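Local coordinates for proton-dependent oligopeptide transporter family protein (Xanthomonas campestris, PDB 6EI3) that probably couples the flow of protons across the membrane to the uptake of small peptides, as a POT-family transporter of the major facilitator superfamily, at residues A[164-167]-A[168-172]; A[17-20]-A[21-25]; A[98-101]-A[102-106]. All coordinates share one frame; numbering follows the deposited sequence.

Contact 1 (A[164-167]-A[168-172]); sequences KHLG and PSWAF. With 78M ((2S)-2,3-dihydroxypropyl(7Z)-pentadec-7-enoate), chain D; 78M ((2S)-2,3-dihydroxypropyl(7Z)-pentadec-7-enoate), chain L; 78M ((2S)-2,3-dihydroxypropyl(7Z)-pentadec-7-enoate), chain I.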
loop_
_atom_site.group_PDB
_atom_site.type_symbol
_atom_site.label_atom_id
_atom_site.label_comp_id
_atom_site.label_asym_id
_atom_site.label_seq_id
_atom_site.Cartn_x
_atom_site.Cartn_y
_atom_site.Cartn_z
ATOM N N LYS A 164 18.641 1.004 -18.542
ATOM C CA LYS A 164 18.891 0.390 -19.837
ATOM C C LYS A 164 20.158 0.887 -20.532
ATOM O O LYS A 164 20.895 0.078 -21.091
ATOM C CB LYS A 164 17.672 0.584 -20.756
ATOM C CG LYS A 164 17.606 -0.431 -21.912
ATOM C CD LYS A 164 16.631 0.003 -22.980
ATOM C CE LYS A 164 16.822 -0.795 -24.249
ATOM N NZ LYS A 164 15.976 -2.017 -24.272
ATOM N N HIS A 165 20.405 2.204 -20.526
ATOM C CA HIS A 165 21.537 2.755 -21.298
ATOM C C HIS A 165 22.760 3.113 -20.481
ATOM O O HIS A 165 23.856 3.100 -21.029
ATOM C CB HIS A 165 21.079 3.959 -22.132
ATOM C CG HIS A 165 19.830 3.683 -22.913
ATOM N ND1 HIS A 165 19.813 2.757 -23.946
ATOM C CD2 HIS A 165 18.589 4.206 -22.775
ATOM C CE1 HIS A 165 18.567 2.733 -24.392
ATOM N NE2 HIS A 165 17.793 3.593 -23.722
ATOM N N LEU A 166 22.591 3.461 -19.199
ATOM C CA LEU A 166 23.711 3.869 -18.353
ATOM C C LEU A 166 24.136 2.792 -17.351
ATOM O O LEU A 166 25.303 2.743 -16.977
ATOM C CB LEU A 166 23.412 5.204 -17.618
ATOM C CG LEU A 166 22.759 6.365 -18.393
ATOM C CD1 LEU A 166 22.517 7.563 -17.479
ATOM C CD2 LEU A 166 23.597 6.800 -19.589
ATOM N N GLY A 167 23.196 1.967 -16.895
ATOM C CA GLY A 167 23.523 0.921 -15.933
ATOM C C GLY A 167 22.972 1.147 -14.537
ATOM O O GLY A 167 22.466 2.234 -14.247
ATOM N N PRO A 168 23.094 0.115 -13.657
ATOM C CA PRO A 168 22.491 0.183 -12.308
ATOM C C PRO A 168 22.990 1.277 -11.361
ATOM O O PRO A 168 22.185 1.801 -10.587
ATOM C CB PRO A 168 22.763 -1.207 -11.716
ATOM C CG PRO A 168 23.068 -2.089 -12.879
ATOM C CD PRO A 168 23.665 -1.227 -13.931
ATOM N N SER A 169 24.297 1.578 -11.375
ATOM C CA SER A 169 24.909 2.632 -10.563
ATOM C C SER A 169 24.255 3.980 -10.889
ATOM O O SER A 169 24.130 4.814 -10.003
ATOM C CB SER A 169 26.409 2.734 -10.858
ATOM O OG SER A 169 27.144 1.718 -10.198
ATOM N N TRP A 170 23.868 4.200 -12.154
ATOM C CA TRP A 170 23.214 5.447 -12.535
ATOM C C TRP A 170 21.743 5.395 -12.194
ATOM O O TRP A 170 21.216 6.353 -11.629
ATOM C CB TRP A 170 23.427 5.775 -14.023
ATOM C CG TRP A 170 24.844 6.165 -14.331
ATOM C CD1 TRP A 170 25.868 5.332 -14.663
ATOM C CD2 TRP A 170 25.408 7.485 -14.255
ATOM N NE1 TRP A 170 27.026 6.051 -14.837
ATOM C CE2 TRP A 170 26.779 7.372 -14.567
ATOM C CE3 TRP A 170 24.883 8.757 -13.970
ATOM C CZ2 TRP A 170 27.635 8.483 -14.612
ATOM C CZ3 TRP A 170 25.729 9.859 -14.013
ATOM C CH2 TRP A 170 27.091 9.715 -14.310
ATOM N N ALA A 171 21.082 4.267 -12.495
ATOM C CA ALA A 171 19.648 4.115 -12.261
ATOM C C ALA A 171 19.270 4.145 -10.766
ATOM O O ALA A 171 18.237 4.732 -10.416
ATOM C CB ALA A 171 19.158 2.852 -12.916
ATOM N N PHE A 172 20.102 3.554 -9.889
ATOM C CA PHE A 172 19.830 3.606 -8.451
ATOM C C PHE A 172 20.499 4.863 -7.854
ATOM O O PHE A 172 19.988 5.421 -6.880
ATOM C CB PHE A 172 20.256 2.307 -7.716
ATOM C CG PHE A 172 19.440 1.080 -8.083
ATOM C CD1 PHE A 172 18.114 0.954 -7.672
ATOM C CD2 PHE A 172 19.990 0.062 -8.855
ATOM C CE1 PHE A 172 17.363 -0.187 -7.992
ATOM C CE2 PHE A 172 19.235 -1.078 -9.182
ATOM C CZ PHE A 172 17.921 -1.190 -8.754
HETATM O O21 78M D . 29.107 4.745 -16.387
HETATM C C20 78M D . 30.022 4.709 -15.303
HETATM C C18 78M D . 29.743 3.547 -14.376
HETATM O O19 78M D . 28.344 3.240 -14.354
HETATM C C17 78M D . 30.234 3.789 -12.966
HETATM O O2 78M D . 29.602 5.025 -12.554
HETATM C C1 78M D . 29.294 5.193 -11.264
HETATM O O1 78M D . 29.360 4.326 -10.430
HETATM C C2 78M D . 28.899 6.613 -10.992
HETATM C C3 78M D . 27.415 6.804 -10.723
HETATM C C4 78M D . 27.098 8.262 -10.474
HETATM C C5 78M D . 25.668 8.579 -10.099
HETATM C C6 78M D . 25.475 10.062 -9.804
HETATM C C7 78M D . 24.056 10.431 -9.499
HETATM C C8 78M D . 23.388 11.485 -9.938
HETATM C C9 78M D . 23.875 12.555 -10.867
HETATM C C10 78M D . 23.030 12.651 -12.140
HETATM C C11 78M D . 22.049 13.818 -12.173
HETATM C C12 78M D . 20.878 13.731 -11.191
HETATM C C13 78M D . 19.959 14.948 -11.226
HETATM C C15 78M D . 19.346 15.539 -8.849
HETATM C C14 78M D . 18.873 14.970 -10.170
HETATM O O21 78M L . 23.887 2.505 -26.939
HETATM C C20 78M L . 23.512 3.686 -27.638
HETATM C C18 78M L . 22.015 3.887 -27.588
HETATM O O19 78M L . 21.598 4.811 -28.600
HETATM C C17 78M L . 21.523 4.318 -26.226
HETATM O O2 78M L . 21.613 5.760 -26.116
HETATM C C1 78M L . 22.502 6.277 -25.262
HETATM O O1 78M L . 23.415 5.657 -24.782
HETATM C C2 78M L . 22.209 7.724 -24.984
HETATM C C3 78M L . 21.845 8.028 -23.532
HETATM C C4 78M L . 20.416 7.665 -23.169
HETATM C C5 78M L . 19.752 8.619 -22.182
HETATM C C6 78M L . 19.763 8.152 -20.727
HETATM C C7 78M L . 18.746 8.861 -19.863
HETATM C C8 78M L . 18.910 9.958 -19.130
HETATM C C9 78M L . 20.153 10.797 -18.988
HETATM C C10 78M L . 20.046 11.939 -17.967
HETATM C C11 78M L . 20.626 11.612 -16.594
HETATM C C12 78M L . 20.847 12.802 -15.655
HETATM C C13 78M L . 19.598 13.513 -15.132
HETATM C C15 78M L . 17.599 13.479 -13.561
HETATM C C14 78M L . 18.745 12.699 -14.160
HETATM O O21 78M I . 16.864 5.195 -25.816
HETATM C C20 78M I . 17.861 4.955 -26.805
HETATM C C18 78M I . 18.040 6.154 -27.706
HETATM O O19 78M I . 18.776 5.771 -28.870
HETATM C C17 78M I . 18.741 7.316 -27.029
HETATM O O2 78M I . 18.079 7.621 -25.774
HETATM C C1 78M I . 17.036 8.459 -25.780
HETATM O O1 78M I . 16.496 8.857 -26.780
HETATM C C2 78M I . 16.628 8.824 -24.382
HETATM C C3 78M I . 16.211 10.282 -24.234
HETATM C C4 78M I . 15.670 10.610 -22.855
HETATM C C5 78M I . 16.354 11.794 -22.203
HETATM C C6 78M I . 15.972 11.998 -20.747
HETATM C C7 78M I . 14.987 13.107 -20.550
HETATM C C8 78M I . 15.148 14.195 -19.811
HETATM C C9 78M I . 16.360 14.584 -19.018
HETATM C C10 78M I . 16.098 15.715 -18.027
HETATM C C11 78M I . 17.369 16.323 -17.450
HETATM C C12 78M I . 17.133 17.386 -16.392
HETATM C C13 78M I . 17.366 16.920 -14.960
HETATM C C15 78M I . 16.114 18.637 -13.528
HETATM C C14 78M I . 16.216 17.192 -13.991
#
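Leu166 and Trp170 cross obliquely at the tight turn that joins helix 137-165 to helix 168-188. The touch is at the root of each side chain: Leu166 CB lies 3.6 Å from Trp170 CB and 3.7 Å from Trp170 CG, while Leu166 CD1 lies a little farther off. Trp170 CD1 also approaches the carbonyl O of Leu166, obliquely to the ring, at 3.5 Å. With CG beside its own backbone N (chi1 -70°), the indole is carried outward to the lipid. There a monoacylglycerol bends around it: acyl carbon C3 packs over one ring face, and NE1 gives a hydrogen bond of 2.9 Å to the glycerol hydroxyl O21.

Between the two side chains the backbone reverses sharply. Gly167 takes a positive phi of 110° as helix 137-165 ends, and lacking a CB it avoids the preceding carbonyl. The same residue is the N-cap of helix 168-188. Its O accepts a well-aligned bond from Ala171 N at 3.0 Å and a weak one from Trp170 N. Pro168 suits the first turn, where a backbone N-H would have no carbonyl to meet. Nearby, Ser169 OG is hydrogen-bonded to Glu97, and on the preceding helix His165 NE2 comes within 2.8 Å of O21 of another monoacylglycerol, with a third such lipid over a face of its ring.

An indole with its N-H turned to a glycerol head group and its face against the acyl chain suits the membrane interface, as tryptophan commonly does in membrane proteins.

Contact 2 (A[17-20]-A[21-25]); sequences SFYG and MRNIL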
loop_
_atom_site.group_PDB
_atom_site.type_symbol
_atom_site.label_atom_id
_atom_site.label_comp_id
_atom_site.label_asym_id
_atom_site.label_seq_id
_atom_site.Cartn_x
_atom_site.Cartn_y
_atom_site.Cartn_z
ATOM N N SER A 17 12.162 9.866 -5.957
ATOM C CA SER A 17 13.170 8.892 -5.566
ATOM C C SER A 17 12.554 7.504 -5.300
ATOM O O SER A 17 13.064 6.495 -5.791
ATOM C CB SER A 17 13.912 9.393 -4.333
ATOM O OG SER A 17 14.838 8.439 -3.851
ATOM N N PHE A 18 11.467 7.459 -4.534
ATOM C CA PHE A 18 10.809 6.197 -4.191
ATOM C C PHE A 18 10.335 5.478 -5.432
ATOM O O PHE A 18 10.672 4.316 -5.617
ATOM C CB PHE A 18 9.631 6.410 -3.221
ATOM C CG PHE A 18 8.923 5.110 -2.895
ATOM C CD1 PHE A 18 9.399 4.274 -1.889
ATOM C CD2 PHE A 18 7.810 4.701 -3.627
ATOM C CE1 PHE A 18 8.780 3.041 -1.632
ATOM C CE2 PHE A 18 7.177 3.480 -3.353
ATOM C CZ PHE A 18 7.669 2.655 -2.362
ATOM N N TYR A 19 9.527 6.156 -6.262
ATOM C CA TYR A 19 8.982 5.546 -7.474
ATOM C C TYR A 19 10.075 5.143 -8.448
ATOM O O TYR A 19 9.965 4.107 -9.095
ATOM C CB TYR A 19 7.960 6.482 -8.131
ATOM C CG TYR A 19 6.656 6.522 -7.360
ATOM C CD1 TYR A 19 5.808 5.419 -7.335
ATOM C CD2 TYR A 19 6.279 7.651 -6.644
ATOM C CE1 TYR A 19 4.607 5.446 -6.621
ATOM C CE2 TYR A 19 5.077 7.696 -5.937
ATOM C CZ TYR A 19 4.245 6.587 -5.926
ATOM O OH TYR A 19 3.052 6.618 -5.245
ATOM N N GLY A 20 11.115 5.974 -8.519
ATOM C CA GLY A 20 12.293 5.761 -9.350
ATOM C C GLY A 20 12.985 4.464 -9.006
ATOM O O GLY A 20 13.199 3.647 -9.899
ATOM N N MET A 21 13.274 4.217 -7.715
ATOM C CA MET A 21 13.914 2.947 -7.361
ATOM C C MET A 21 12.932 1.748 -7.427
ATOM O O MET A 21 13.285 0.700 -7.960
ATOM C CB MET A 21 14.695 3.019 -6.018
ATOM C CG MET A 21 13.886 2.832 -4.734
ATOM S SD MET A 21 13.400 1.131 -4.264
ATOM C CE MET A 21 14.783 0.239 -4.742
ATOM N N ARG A 22 11.702 1.913 -6.927
ATOM C CA ARG A 22 10.716 0.824 -6.868
ATOM C C ARG A 22 10.322 0.257 -8.250
ATOM O O ARG A 22 10.246 -0.969 -8.411
ATOM C CB ARG A 22 9.492 1.291 -6.081
ATOM C CG ARG A 22 8.663 0.171 -5.440
ATOM C CD ARG A 22 7.606 -0.442 -6.338
ATOM N NE ARG A 22 6.797 0.521 -7.097
ATOM C CZ ARG A 22 5.641 1.037 -6.687
ATOM N NH1 ARG A 22 5.161 0.742 -5.484
ATOM N NH2 ARG A 22 4.962 1.860 -7.468
ATOM N N ASN A 23 10.112 1.153 -9.236
ATOM C CA ASN A 23 9.649 0.849 -10.592
ATOM C C ASN A 23 10.734 0.254 -11.508
ATOM O O ASN A 23 10.388 -0.241 -12.575
ATOM C CB ASN A 23 8.952 2.096 -11.233
ATOM C CG ASN A 23 7.687 2.496 -10.488
ATOM O OD1 ASN A 23 7.340 1.926 -9.451
ATOM N ND2 ASN A 23 6.985 3.507 -10.958
ATOM N N ILE A 24 12.015 0.213 -11.076
ATOM C CA ILE A 24 13.064 -0.473 -11.855
ATOM C C ILE A 24 13.567 -1.713 -11.123
ATOM O O ILE A 24 14.378 -2.451 -11.674
ATOM C CB ILE A 24 14.266 0.418 -12.283
ATOM C CG1 ILE A 24 14.950 1.094 -11.076
ATOM C CG2 ILE A 24 13.864 1.406 -13.331
ATOM C CD1 ILE A 24 16.467 1.204 -11.167
ATOM N N LEU A 25 13.134 -1.926 -9.877
ATOM C CA LEU A 25 13.666 -3.013 -9.052
ATOM C C LEU A 25 13.585 -4.414 -9.702
ATOM O O LEU A 25 14.596 -5.113 -9.748
ATOM C CB LEU A 25 13.032 -3.016 -7.634
ATOM C CG LEU A 25 13.618 -4.047 -6.614
ATOM C CD1 LEU A 25 15.152 -3.868 -6.454
ATOM C CD2 LEU A 25 12.963 -3.880 -5.228
#
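Arg22 lies alongside Tyr19, both side chains pointing the same way, and its NH2 comes to the edge of the phenol ring, 3.7 Å from Tyr19 CD1 and equally far from CE1. Ring and guanidinium planes stand 74° apart. Phe18 meets the same arginine from another direction: its CE2 sits over a face of the guanidinium, 4.0 Å from NH1, while Arg22 CB lies over the rim of the Phe18 ring. Bends at chi2 and chi3 fold the arginine back so that its edge faces Asn23. NE and NH2 both grip Asn23 OD1 side-on, at 2.8 and 3.1 Å, with the oxygen close to the guanidinium plane. These two hydrogen bonds to one oxygen fix the rotation of the buried guanidinium, and Asn23 ND2 is held by Ser156 OG, so an amide that can accept and donate at once suits the place.

The contact ends the first transmembrane helix, 4-22, which carries the POT-family ExxER signature one turn earlier, and runs on toward helix 25-30. Three backbone bonds are regular, Met21 N to Ser17 O, Arg22 N to Phe18 O and Asn23 N to Tyr19 O; those after them are weak.

Met21 takes the less usual position with CG between its backbone N and carbonyl carbon (chi1 83°), which lays CG 3.6 Å from Phe18 O. The flexible thioether then curls away toward His90 and Leu93 of helix 62-95 and Phe54 of helix 40-60. The carbonyl O of Gly20 meets Ile24 CG1 at 3.3 Å. Tyr19 also packs against Ile148 and Ser152 of helix 137-165.

Contact 3 (A[98-101]-A[102-106]); sequences DSRS and GFFVG. With 78M ((2S)-2,3-dihydroxypropyl(7Z)-pentadec-7-enoate), chain R; 78M ((2S)-2,3-dihydroxypropyl(7Z)-pentadec-7-enoate), chain G.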
loop_
_atom_site.group_PDB
_atom_site.type_symbol
_atom_site.label_atom_id
_atom_site.label_comp_id
_atom_site.label_asym_id
_atom_site.label_seq_id
_atom_site.Cartn_x
_atom_site.Cartn_y
_atom_site.Cartn_z
ATOM N N ASP A 98 26.649 -5.509 -6.523
ATOM C CA ASP A 98 27.029 -6.874 -6.884
ATOM C C ASP A 98 27.003 -7.835 -5.683
ATOM O O ASP A 98 27.453 -8.974 -5.808
ATOM C CB ASP A 98 28.412 -6.876 -7.561
ATOM C CG ASP A 98 28.435 -6.155 -8.900
ATOM O OD1 ASP A 98 27.687 -6.573 -9.813
ATOM O OD2 ASP A 98 29.217 -5.183 -9.038
ATOM N N SER A 99 26.462 -7.381 -4.532
ATOM C CA SER A 99 26.402 -8.178 -3.306
ATOM C C SER A 99 24.962 -8.367 -2.828
ATOM O O SER A 99 24.303 -7.399 -2.437
ATOM C CB SER A 99 27.263 -7.543 -2.216
ATOM O OG SER A 99 26.864 -7.946 -0.915
ATOM N N ARG A 100 24.490 -9.622 -2.841
ATOM C CA ARG A 100 23.145 -10.012 -2.425
ATOM C C ARG A 100 22.849 -9.525 -1.003
ATOM O O ARG A 100 21.808 -8.913 -0.768
ATOM C CB ARG A 100 23.019 -11.540 -2.539
ATOM C CG ARG A 100 21.616 -12.074 -2.445
ATOM C CD ARG A 100 21.618 -13.587 -2.430
ATOM N NE ARG A 100 20.277 -14.093 -2.151
ATOM C CZ ARG A 100 19.839 -14.448 -0.949
ATOM N NH1 ARG A 100 20.640 -14.373 0.108
ATOM N NH2 ARG A 100 18.600 -14.894 -0.795
ATOM N N SER A 101 23.783 -9.757 -0.071
ATOM C CA SER A 101 23.648 -9.349 1.328
ATOM C C SER A 101 23.520 -7.827 1.502
ATOM O O SER A 101 22.577 -7.358 2.143
ATOM C CB SER A 101 24.820 -9.881 2.149
ATOM O OG SER A 101 24.528 -9.763 3.531
ATOM N N GLY A 102 24.435 -7.077 0.904
ATOM C CA GLY A 102 24.446 -5.623 1.017
ATOM C C GLY A 102 23.291 -4.924 0.328
ATOM O O GLY A 102 22.775 -3.926 0.843
ATOM N N PHE A 103 22.890 -5.431 -0.863
ATOM C CA PHE A 103 21.786 -4.867 -1.635
ATOM C C PHE A 103 20.471 -5.122 -0.908
ATOM O O PHE A 103 19.610 -4.245 -0.896
ATOM C CB PHE A 103 21.761 -5.431 -3.069
ATOM C CG PHE A 103 20.850 -4.686 -4.019
ATOM C CD1 PHE A 103 19.514 -5.052 -4.163
ATOM C CD2 PHE A 103 21.340 -3.655 -4.810
ATOM C CE1 PHE A 103 18.676 -4.368 -5.049
ATOM C CE2 PHE A 103 20.500 -2.972 -5.691
ATOM C CZ PHE A 103 19.167 -3.311 -5.779
ATOM N N PHE A 104 20.331 -6.292 -0.252
ATOM C CA PHE A 104 19.094 -6.576 0.488
ATOM C C PHE A 104 19.018 -5.781 1.794
ATOM O O PHE A 104 17.925 -5.367 2.177
ATOM C CB PHE A 104 18.838 -8.079 0.697
ATOM C CG PHE A 104 18.590 -8.887 -0.565
ATOM C CD1 PHE A 104 18.402 -8.260 -1.794
ATOM C CD2 PHE A 104 18.533 -10.277 -0.522
ATOM C CE1 PHE A 104 18.203 -9.008 -2.961
ATOM C CE2 PHE A 104 18.297 -11.023 -1.684
ATOM C CZ PHE A 104 18.151 -10.383 -2.898
ATOM N N VAL A 105 20.179 -5.515 2.438
ATOM C CA VAL A 105 20.248 -4.664 3.635
ATOM C C VAL A 105 19.781 -3.253 3.202
ATOM O O VAL A 105 18.940 -2.664 3.873
ATOM C CB VAL A 105 21.658 -4.663 4.290
ATOM C CG1 VAL A 105 21.821 -3.484 5.258
ATOM C CG2 VAL A 105 21.932 -5.988 5.011
ATOM N N GLY A 106 20.274 -2.791 2.052
ATOM C CA GLY A 106 19.882 -1.525 1.426
ATOM C C GLY A 106 18.381 -1.420 1.227
ATOM O O GLY A 106 17.774 -0.467 1.706
HETATM O O21 78M R . 6.863 -2.394 15.381
HETATM C C20 78M R . 8.137 -2.673 15.948
HETATM C C18 78M R . 9.126 -3.080 14.881
HETATM O O19 78M R . 8.859 -4.418 14.446
HETATM C C17 78M R . 10.562 -2.929 15.328
HETATM O O2 78M R . 11.328 -3.193 14.129
HETATM C C1 78M R . 12.663 -3.135 14.189
HETATM O O1 78M R . 13.282 -2.583 15.062
HETATM C C2 78M R . 13.279 -3.905 13.061
HETATM C C3 78M R . 13.954 -3.041 12.012
HETATM C C4 78M R . 15.309 -3.603 11.616
HETATM C C5 78M R . 15.824 -3.137 10.270
HETATM C C6 78M R . 15.256 -3.902 9.077
HETATM C C7 78M R . 16.102 -3.643 7.874
HETATM C C8 78M R . 16.687 -4.518 7.070
HETATM C C9 78M R . 16.613 -6.017 7.064
HETATM C C10 78M R . 16.973 -6.526 5.670
HETATM C C11 78M R . 17.354 -7.992 5.600
HETATM C C12 78M R . 18.371 -8.282 4.511
HETATM C C13 78M R . 18.829 -9.727 4.456
HETATM C C15 78M R . 20.413 -11.382 3.383
HETATM C C14 78M R . 20.114 -9.930 3.671
HETATM O O21 78M G . 13.476 -16.701 -1.409
HETATM C C20 78M G . 14.564 -16.136 -0.688
HETATM C C18 78M G . 14.600 -14.636 -0.865
HETATM O O19 78M G . 15.067 -14.303 -2.175
HETATM C C17 78M G . 15.453 -13.937 0.172
HETATM O O2 78M G . 14.669 -12.837 0.702
HETATM C C1 78M G . 14.806 -11.625 0.146
HETATM O O1 78M G . 15.436 -11.411 -0.853
HETATM C C2 78M G . 14.042 -10.587 0.910
HETATM C C3 78M G . 14.683 -9.207 0.906
HETATM C C4 78M G . 13.638 -8.112 0.956
HETATM C C5 78M G . 14.145 -6.763 1.417
HETATM C C6 78M G . 13.038 -5.840 1.921
HETATM C C7 78M G . 12.662 -6.098 3.345
HETATM C C8 78M G . 11.764 -5.437 4.052
HETATM C C9 78M G . 11.413 -5.687 5.485
HETATM C C10 78M G . 10.140 -6.501 5.665
HETATM C C11 78M G . 9.531 -6.388 7.055
HETATM C C12 78M G . 8.256 -7.188 7.200
HETATM C C13 78M G . 7.428 -6.886 8.432
HETATM C C15 78M G . 5.312 -7.457 9.689
HETATM C C14 78M G . 6.078 -7.569 8.398
#
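Ser99 caps the start of helix 100-117: its OG accepts from Gly102 N at 3.2 Å, while its carbonyl O takes the N-H of Phe103 at 2.9 Å. The hydroxyl stands anti to the serine's own N (chi1 158°), which lets a short side chain reach back to an amide of the first turn, the usual role of an N-cap serine. The next backbone bonds follow in step, Phe104 N to Arg100 O and Val105 N to Ser101 O.

Outside this ladder, Arg100 runs extended across Phe104. Its CG lies 3.6 Å from Phe104 CE2, and the same ring carbon sits over a face of the guanidinium, toward its rim, the two planes being 68° apart. Arg100 O lies over one face of the phenyl ring; over the opposite face is the ester carbonyl O1 of a monoacylglycerol, 3.0 Å from CE2. A second lipid brings its terminal acyl carbon to the ring edge.

Arginine suits this position because its aliphatic part can pack on the phenyl ring while its charged end extends to the glycerol region of the lipid, where NH2 is 3.4 Å from C17, consistent with a helix start near the membrane interface.

Along the chain contact 2 comes first, then contact 3, then contact 1. They lie at the end of helix 4-22 and just beyond it, at the start of helix 100-117 and at the turn between helices 137-165 and 168-188, all in the N-terminal six-helix bundle of the MFS fold. Contact 2 is the most buried, its centre about 12 Å from that of contact 1 and about 16 Å from that of contact 3; those of contacts 1 and 3 are about 17 Å apart. Ile24 packs on Ala171 and Phe172, Leu25 on Phe103, and Phe172 meets Phe103 edge-to-face. An apolar core thus ties the residues after the first helix to helices 100-117 and 168-188, whose outer residues face lipid.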